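PDB 4DS2: ubiquitin-conjugating enzyme E2, putative from Trypanosoma cruzi, which probably acts as an E2 enzyme of the ubiquitin-conjugating family, carrying activated ubiquitin or a related modifier on its way to substrate proteins. Local coordinates for residues K11-E23 against T115-V127. Sequence-based numbering, arbitrary orientation.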
loop_
_atom_site.group_PDB
_atom_site.type_symbol
_atom_site.label_atom_id
_atom_site.label_comp_id
_atom_site.label_asym_id
_atom_site.label_seq_id
_atom_site.Cartn_x
_atom_site.Cartn_y
_atom_site.Cartn_z
ATOM N N LYS A 11 6.585 -13.651 -17.093
ATOM C CA LYS A 11 6.605 -12.580 -18.080
ATOM C C LYS A 11 6.016 -11.278 -17.501
ATOM O O LYS A 11 6.551 -10.164 -17.755
ATOM C CB LYS A 11 5.860 -13.015 -19.360
ATOM C CG LYS A 11 6.318 -12.302 -20.638
ATOM C CD LYS A 11 5.723 -10.879 -20.765
ATOM C CE LYS A 11 6.700 -9.767 -21.180
ATOM N NZ LYS A 11 5.963 -8.537 -21.649
ATOM N N ARG A 12 4.957 -11.410 -16.698
ATOM C CA ARG A 12 4.201 -10.260 -16.205
ATOM C C ARG A 12 4.708 -9.603 -14.928
ATOM O O ARG A 12 4.434 -8.418 -14.711
ATOM C CB ARG A 12 2.743 -10.640 -16.019
ATOM C CG ARG A 12 1.939 -10.643 -17.316
ATOM C CD ARG A 12 1.542 -9.228 -17.722
ATOM N NE ARG A 12 0.213 -8.952 -17.195
ATOM C CZ ARG A 12 -0.059 -8.194 -16.151
ATOM N NH1 ARG A 12 0.892 -7.574 -15.493
ATOM N NH2 ARG A 12 -1.313 -8.032 -15.770
ATOM N N ILE A 13 5.396 -10.328 -14.060
ATOM C CA ILE A 13 5.976 -9.709 -12.888
ATOM C C ILE A 13 7.104 -8.761 -13.351
ATOM O O ILE A 13 7.212 -7.607 -12.866
ATOM C CB ILE A 13 6.567 -10.731 -11.883
ATOM C CG1 ILE A 13 5.491 -11.635 -11.260
ATOM C CG2 ILE A 13 7.273 -10.011 -10.751
ATOM C CD1 ILE A 13 6.027 -12.642 -10.272
ATOM N N ILE A 14 7.961 -9.287 -14.245
ATOM C CA ILE A 14 9.103 -8.568 -14.809
ATOM C C ILE A 14 8.600 -7.353 -15.618
ATOM O O ILE A 14 9.064 -6.212 -15.395
ATOM C CB ILE A 14 9.956 -9.520 -15.692
ATOM C CG1 ILE A 14 10.674 -10.562 -14.819
ATOM C CG2 ILE A 14 10.955 -8.747 -16.526
ATOM C CD1 ILE A 14 11.025 -11.880 -15.480
ATOM N N LYS A 15 7.622 -7.587 -16.516
ATOM C CA LYS A 15 6.993 -6.486 -17.286
ATOM C C LYS A 15 6.418 -5.381 -16.357
ATOM O O LYS A 15 6.665 -4.184 -16.590
ATOM C CB LYS A 15 5.912 -7.016 -18.229
ATOM C CG LYS A 15 5.319 -5.963 -19.192
ATOM C CD LYS A 15 3.771 -5.900 -19.142
ATOM C CE LYS A 15 3.163 -5.043 -20.269
ATOM N NZ LYS A 15 1.661 -4.966 -20.353
ATOM N N ASP A 16 5.696 -5.780 -15.303
ATOM C CA ASP A 16 5.182 -4.809 -14.307
ATOM C C ASP A 16 6.214 -4.127 -13.421
ATOM O O ASP A 16 5.968 -2.998 -12.999
ATOM C CB ASP A 16 4.138 -5.427 -13.391
ATOM C CG ASP A 16 2.851 -5.749 -14.116
ATOM O OD1 ASP A 16 2.783 -5.642 -15.365
ATOM O OD2 ASP A 16 1.886 -6.133 -13.434
ATOM N N LEU A 17 7.348 -4.776 -13.137
ATOM C CA LEU A 17 8.432 -4.130 -12.390
ATOM C C LEU A 17 9.083 -3.054 -13.279
ATOM O O LEU A 17 9.234 -1.912 -12.860
ATOM C CB LEU A 17 9.460 -5.158 -11.903
ATOM C CG LEU A 17 10.647 -4.592 -11.100
ATOM C CD1 LEU A 17 10.227 -3.541 -10.068
ATOM C CD2 LEU A 17 11.399 -5.759 -10.485
ATOM N N LYS A 18 9.436 -3.421 -14.515
ATOM C CA LYS A 18 9.960 -2.459 -15.501
ATOM C C LYS A 18 9.036 -1.256 -15.632
ATOM O O LYS A 18 9.499 -0.123 -15.795
ATOM C CB LYS A 18 10.118 -3.120 -16.868
ATOM C CG LYS A 18 11.129 -4.247 -16.901
ATOM C CD LYS A 18 11.258 -4.894 -18.287
ATOM C CE LYS A 18 12.227 -6.084 -18.317
ATOM N NZ LYS A 18 13.276 -6.026 -19.412
ATOM N N LEU A 19 7.725 -1.500 -15.564
ATOM C CA LEU A 19 6.736 -0.404 -15.731
ATOM C C LEU A 19 6.701 0.484 -14.487
ATOM O O LEU A 19 6.636 1.698 -14.624
ATOM C CB LEU A 19 5.327 -0.914 -16.087
ATOM C CG LEU A 19 5.001 -0.929 -17.605
ATOM C CD1 LEU A 19 3.704 -1.668 -17.911
ATOM C CD2 LEU A 19 4.918 0.458 -18.227
ATOM N N LEU A 20 6.774 -0.124 -13.292
ATOM C CA LEU A 20 6.835 0.652 -12.047
ATOM C C LEU A 20 8.088 1.540 -11.967
ATOM O O LEU A 20 8.007 2.687 -11.568
ATOM C CB LEU A 20 6.798 -0.264 -10.836
ATOM C CG LEU A 20 6.831 0.458 -9.481
ATOM C CD1 LEU A 20 5.682 1.434 -9.319
ATOM C CD2 LEU A 20 6.788 -0.578 -8.360
ATOM N N LEU A 21 9.238 0.980 -12.344
ATOM C CA LEU A 21 10.532 1.668 -12.312
ATOM C C LEU A 21 10.555 2.857 -13.244
ATOM O O LEU A 21 11.079 3.908 -12.914
ATOM C CB LEU A 21 11.647 0.685 -12.705
ATOM C CG LEU A 21 11.937 -0.429 -11.684
ATOM C CD1 LEU A 21 12.935 -1.381 -12.305
ATOM C CD2 LEU A 21 12.445 0.118 -10.352
ATOM N N GLU A 22 9.952 2.675 -14.409
ATOM C CA GLU A 22 9.762 3.761 -15.348
ATOM C C GLU A 22 8.903 4.919 -14.783
ATOM O O GLU A 22 9.220 6.112 -14.986
ATOM C CB GLU A 22 9.195 3.181 -16.642
ATOM C CG GLU A 22 10.196 2.252 -17.347
ATOM C CD GLU A 22 9.757 1.781 -18.730
ATOM O OE1 GLU A 22 8.610 2.073 -19.138
ATOM O OE2 GLU A 22 10.569 1.120 -19.419
ATOM N N GLU A 23 7.851 4.576 -14.038
ATOM C CA GLU A 23 6.953 5.574 -13.437
ATOM C C GLU A 23 7.528 6.270 -12.213
ATOM O O GLU A 23 7.315 7.464 -12.025
ATOM C CB GLU A 23 5.664 4.926 -12.980
ATOM C CG GLU A 23 4.801 4.331 -14.074
ATOM C CD GLU A 23 3.828 3.299 -13.498
ATOM O OE1 GLU A 23 3.496 2.332 -14.230
ATOM O OE2 GLU A 23 3.405 3.461 -12.303
ATOM N N THR A 115 -8.756 -7.567 -11.751
ATOM C CA THR A 115 -8.872 -8.263 -13.020
ATOM C C THR A 115 -7.436 -8.446 -13.517
ATOM O O THR A 115 -6.605 -7.575 -13.300
ATOM C CB THR A 115 -9.658 -7.419 -14.038
ATOM O OG1 THR A 115 -9.013 -6.145 -14.228
ATOM C CG2 THR A 115 -11.125 -7.221 -13.585
ATOM N N PRO A 116 -7.121 -9.579 -14.161
ATOM C CA PRO A 116 -5.715 -9.947 -14.534
ATOM C C PRO A 116 -5.023 -8.971 -15.561
ATOM O O PRO A 116 -3.822 -8.959 -15.739
ATOM C CB PRO A 116 -5.876 -11.353 -15.126
ATOM C CG PRO A 116 -7.313 -11.444 -15.552
ATOM C CD PRO A 116 -8.098 -10.592 -14.593
ATOM N N ASP A 117 -5.856 -8.228 -16.246
ATOM C CA ASP A 117 -5.610 -7.043 -17.048
ATOM C C ASP A 117 -4.682 -5.969 -16.351
ATOM O O ASP A 117 -3.808 -5.338 -16.976
ATOM C CB ASP A 117 -7.085 -6.542 -17.277
ATOM C CG ASP A 117 -7.207 -5.485 -18.283
ATOM O OD1 ASP A 117 -6.221 -4.776 -18.529
ATOM O OD2 ASP A 117 -8.302 -5.328 -18.833
ATOM N N GLN A 118 -4.906 -5.771 -15.053
ATOM C CA GLN A 118 -4.303 -4.669 -14.300
ATOM C C GLN A 118 -2.868 -4.943 -13.869
ATOM O O GLN A 118 -2.436 -6.096 -13.872
ATOM C CB GLN A 118 -5.133 -4.365 -13.057
ATOM C CG GLN A 118 -6.476 -3.718 -13.342
ATOM C CD GLN A 118 -7.375 -3.647 -12.102
ATOM O OE1 GLN A 118 -8.285 -4.439 -11.963
ATOM N NE2 GLN A 118 -7.127 -2.695 -11.216
ATOM N N HIS A 119 -2.170 -3.870 -13.471
ATOM C CA HIS A 119 -0.741 -3.887 -13.224
ATOM C C HIS A 119 -0.413 -3.751 -11.756
ATOM O O HIS A 119 -1.175 -3.171 -10.996
ATOM C CB HIS A 119 -0.082 -2.754 -14.000
ATOM C CG HIS A 119 -0.074 -2.955 -15.499
ATOM N ND1 HIS A 119 -1.196 -3.085 -16.227
ATOM C CD2 HIS A 119 0.989 -3.057 -16.403
ATOM C CE1 HIS A 119 -0.881 -3.247 -17.529
ATOM N NE2 HIS A 119 0.460 -3.234 -17.638
ATOM N N ALA A 120 0.721 -4.313 -11.338
ATOM C CA ALA A 120 1.226 -4.179 -9.964
ATOM C C ALA A 120 1.170 -2.756 -9.461
ATOM O O ALA A 120 0.806 -2.541 -8.340
ATOM C CB ALA A 120 2.674 -4.668 -9.863
ATOM N N SER A 121 1.570 -1.803 -10.296
ATOM C CA SER A 121 1.372 -0.365 -10.046
ATOM C C SER A 121 -0.015 0.014 -9.556
ATOM O O SER A 121 -0.160 0.801 -8.621
ATOM C CB SER A 121 1.584 0.390 -11.348
ATOM O OG SER A 121 2.798 -0.021 -11.933
ATOM N N ASP A 122 -1.035 -0.500 -10.251
ATOM C CA ASP A 122 -2.458 -0.198 -9.952
ATOM C C ASP A 122 -2.838 -0.718 -8.569
ATOM O O ASP A 122 -3.468 -0.029 -7.796
ATOM C CB ASP A 122 -3.357 -0.767 -11.059
ATOM C CG ASP A 122 -3.030 -0.165 -12.464
ATOM O OD1 ASP A 122 -2.485 0.957 -12.528
ATOM O OD2 ASP A 122 -3.285 -0.812 -13.514
ATOM N N VAL A 123 -2.362 -1.908 -8.237
ATOM C CA VAL A 123 -2.553 -2.497 -6.925
ATOM C C VAL A 123 -1.896 -1.666 -5.824
ATOM O O VAL A 123 -2.418 -1.536 -4.703
ATOM C CB VAL A 123 -1.905 -3.904 -6.867
ATOM C CG1 VAL A 123 -2.007 -4.471 -5.458
ATOM C CG2 VAL A 123 -2.493 -4.832 -7.931
ATOM N N ILE A 124 -0.718 -1.132 -6.128
ATOM C CA ILE A 124 0.046 -0.417 -5.121
ATOM C C ILE A 124 -0.606 0.931 -4.875
ATOM O O ILE A 124 -0.729 1.347 -3.734
ATOM C CB ILE A 124 1.545 -0.264 -5.489
ATOM C CG1 ILE A 124 2.202 -1.650 -5.696
ATOM C CG2 ILE A 124 2.290 0.493 -4.378
ATOM C CD1 ILE A 124 3.486 -1.626 -6.522
ATOM N N LYS A 125 -1.047 1.589 -5.943
ATOM C CA LYS A 125 -1.688 2.878 -5.797
ATOM C C LYS A 125 -3.036 2.756 -5.116
ATOM O O LYS A 125 -3.420 3.645 -4.377
ATOM C CB LYS A 125 -1.794 3.591 -7.137
ATOM C CG LYS A 125 -0.416 3.961 -7.708
ATOM C CD LYS A 125 -0.505 4.887 -8.922
ATOM C CE LYS A 125 0.492 4.534 -10.021
ATOM N NZ LYS A 125 -0.152 3.575 -10.974
ATOM N N LEU A 126 -3.748 1.660 -5.346
ATOM C CA LEU A 126 -5.074 1.469 -4.738
ATOM C C LEU A 126 -4.972 1.371 -3.233
ATOM O O LEU A 126 -5.836 1.875 -2.515
ATOM C CB LEU A 126 -5.797 0.217 -5.290
ATOM C CG LEU A 126 -7.123 -0.104 -4.572
ATOM C CD1 LEU A 126 -8.028 -0.971 -5.413
ATOM C CD2 LEU A 126 -6.895 -0.763 -3.203
ATOM N N VAL A 127 -3.920 0.707 -2.769
ATOM C CA VAL A 127 -3.743 0.416 -1.347
ATOM C C VAL A 127 -3.260 1.621 -0.586
ATOM O O VAL A 127 -3.718 1.863 0.547
ATOM C CB VAL A 127 -2.717 -0.688 -1.086
ATOM C CG1 VAL A 127 -2.257 -0.648 0.367
ATOM C CG2 VAL A 127 -3.301 -2.055 -1.455
HETATM O O HOH W 1 3.366 -2.426 -12.705
#
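R12 and D16 supply most of the polar grip on the loop 116-119 and the first residue of helix 120-132. NH2 of R12 donates to two backbone carbonyls, P116 O at 2.7 Å and Q118 O at 2.9 Å; both oxygens lie near the guanidinium plane, at its edge, and the second bond is the straighter (159° at the hydrogen). Bends at chi2 and chi3 fold the arginine back, letting NH1 form a salt bridge, weak as a hydrogen bond, with D16 OD2 one turn along the same helix. That oxygen also accepts A120 N at 3.0 Å, the amide arriving from above the carboxylate plane, and bonds the hydroxyl of Y81, so three partners meet it where helix 120-132 begins.

The side chain of H119, the N-cap residue, crosses that of D16 at about a right angle, ring and carboxylate planes 21° apart, with D16 OD1 approaching H119 CD2. K15 NZ reaches the ring edge in a weak hydrogen bond to H119 NE2 (3.4 Å), while L19 CD1 meets H119 CD2 obliquely.

A water links D16 O (2.7 Å) to S121 OG (2.6 Å), and E23 OE2 makes a long salt bridge to K125 NZ, which in turn has a long one to D122.

Apolar contact is modest: L20 CD2 meets I124 CD1 at 3.9 Å. With axes 9.9 Å apart and inclined at 58°, the contact joins the N-terminal helix of the UBC fold to the start of the helix that packs across its antiparallel sheet.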